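Local coordinates for Emp47p (form2) (Saccharomyces cerevisiae, PDB 2A6Z), which is a lectin-like cargo receptor with a carbohydrate recognition domain, probably involved in glycoprotein secretion and required for Emp46p to leave the endoplasmic reticulum, at residues V87-S90 and N91-D95. Sequence-based numbering, arbitrary orientation.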
# COMPACT_ATOMS: atom_id res chain seq x y z
N VAL A 87 2.76 -4.23 8.48
CA VAL A 87 2.12 -4.36 9.80
C VAL A 87 2.50 -5.71 10.47
O VAL A 87 2.58 -6.74 9.79
CB VAL A 87 0.58 -4.24 9.73
CG1 VAL A 87 0.17 -2.86 9.15
CG2 VAL A 87 -0.07 -5.32 8.90
N GLN A 88 2.67 -5.67 11.77
CA GLN A 88 3.06 -6.92 12.48
C GLN A 88 1.85 -7.79 12.71
O GLN A 88 0.86 -7.35 13.28
CB GLN A 88 3.64 -6.57 13.84
CG GLN A 88 4.90 -5.81 13.91
CD GLN A 88 5.20 -5.45 15.37
OE1 GLN A 88 5.33 -6.34 16.21
NE2 GLN A 88 5.27 -4.14 15.62
N ASP A 89 1.93 -9.05 12.28
CA ASP A 89 0.88 -10.04 12.55
C ASP A 89 1.51 -11.42 12.28
O ASP A 89 2.51 -11.51 11.57
CB ASP A 89 -0.33 -9.78 11.70
CG ASP A 89 -1.65 -10.29 12.24
OD1 ASP A 89 -1.59 -11.29 12.99
OD2 ASP A 89 -2.69 -9.69 11.96
N SER A 90 0.91 -12.43 12.81
CA SER A 90 1.39 -13.81 12.60
C SER A 90 0.75 -14.45 11.39
O SER A 90 1.06 -15.62 11.05
CB SER A 90 1.13 -14.62 13.89
OG SER A 90 -0.28 -14.62 14.09
N ASN A 91 -0.19 -13.79 10.75
CA ASN A 91 -0.83 -14.27 9.54
C ASN A 91 -1.19 -13.07 8.70
O ASN A 91 -1.10 -11.92 9.18
CB ASN A 91 -2.13 -15.06 9.88
CG ASN A 91 -2.76 -14.52 11.13
OD1 ASN A 91 -2.57 -15.10 12.21
ND2 ASN A 91 -3.49 -13.41 11.00
N ILE A 92 -1.69 -13.27 7.50
CA ILE A 92 -2.31 -12.16 6.79
C ILE A 92 -3.38 -11.55 7.69
O ILE A 92 -4.17 -12.32 8.27
CB ILE A 92 -2.90 -12.64 5.45
CG1 ILE A 92 -1.81 -13.11 4.47
CG2 ILE A 92 -3.80 -11.59 4.81
CD1 ILE A 92 -2.32 -13.76 3.20
N PRO A 93 -3.41 -10.25 7.87
CA PRO A 93 -4.34 -9.71 8.86
C PRO A 93 -5.77 -10.08 8.56
O PRO A 93 -6.23 -10.02 7.40
CB PRO A 93 -4.09 -8.19 8.74
CG PRO A 93 -2.64 -8.13 8.35
CD PRO A 93 -2.50 -9.22 7.29
N ARG A 94 -6.51 -10.44 9.63
CA ARG A 94 -7.89 -10.84 9.41
C ARG A 94 -8.86 -9.68 9.21
O ARG A 94 -9.88 -9.78 8.51
CB ARG A 94 -8.31 -11.66 10.67
CG ARG A 94 -7.54 -13.01 10.80
CD ARG A 94 -7.99 -13.71 12.10
NE ARG A 94 -7.11 -14.83 12.39
CZ ARG A 94 -5.96 -14.90 13.04
NH1 ARG A 94 -5.35 -16.08 13.13
NH2 ARG A 94 -5.37 -13.86 13.62
N ASP A 95 -8.61 -8.57 9.88
CA ASP A 95 -9.58 -7.46 9.94
C ASP A 95 -9.61 -6.72 8.59
O ASP A 95 -8.56 -6.48 8.00
CB ASP A 95 -9.28 -6.53 11.10
CG ASP A 95 -10.35 -5.46 11.25
OD1 ASP A 95 -11.30 -5.73 12.00
OD2 ASP A 95 -10.26 -4.41 10.60
O HOH W 1 -5.06 -10.94 12.15
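Where strand 81-88 of the legume-lectin-like beta sandwich runs out, the chain turns back on itself, and the side chain of Asp89 meets both Asn91 and Pro93 inside the bend. With CG of Asp89 anti to the backbone N (chi1 -155°), Asp89 OD1 accepts a bent bond from Ser90 N at 2.8 Å through the anti lone pair, while Asp89 OD2 lies 3.5 Å from Pro93 CA. A water joins the two sides: it donates to Asp89 OD2 at 2.7 Å, accepts from Arg94 N at 3.0 Å, and takes a weak bond from Asn91 ND2. The Asn91 amide, its plane 57° from the carboxylate, is held at both ends. Ser90 OG donates to Asn91 OD1 at 3.0 Å from above the carbonyl plane, and Asn91 ND2 reaches Ile92 O at 3.0 Å along a nearly straight N-H (169°). Deeper in, Val87 CG2 touches Pro93 CG at 3.8 Å; Arg194 of the adjacent strand 192-200 and Trp52 of strand 48-58 beyond it also pack on Pro93. Bonds at both Asn91 OD1 and Asn91 ND2 fix the flip of the amide, and the water ties the Asp89 carboxylate to the returning backbone at Arg94.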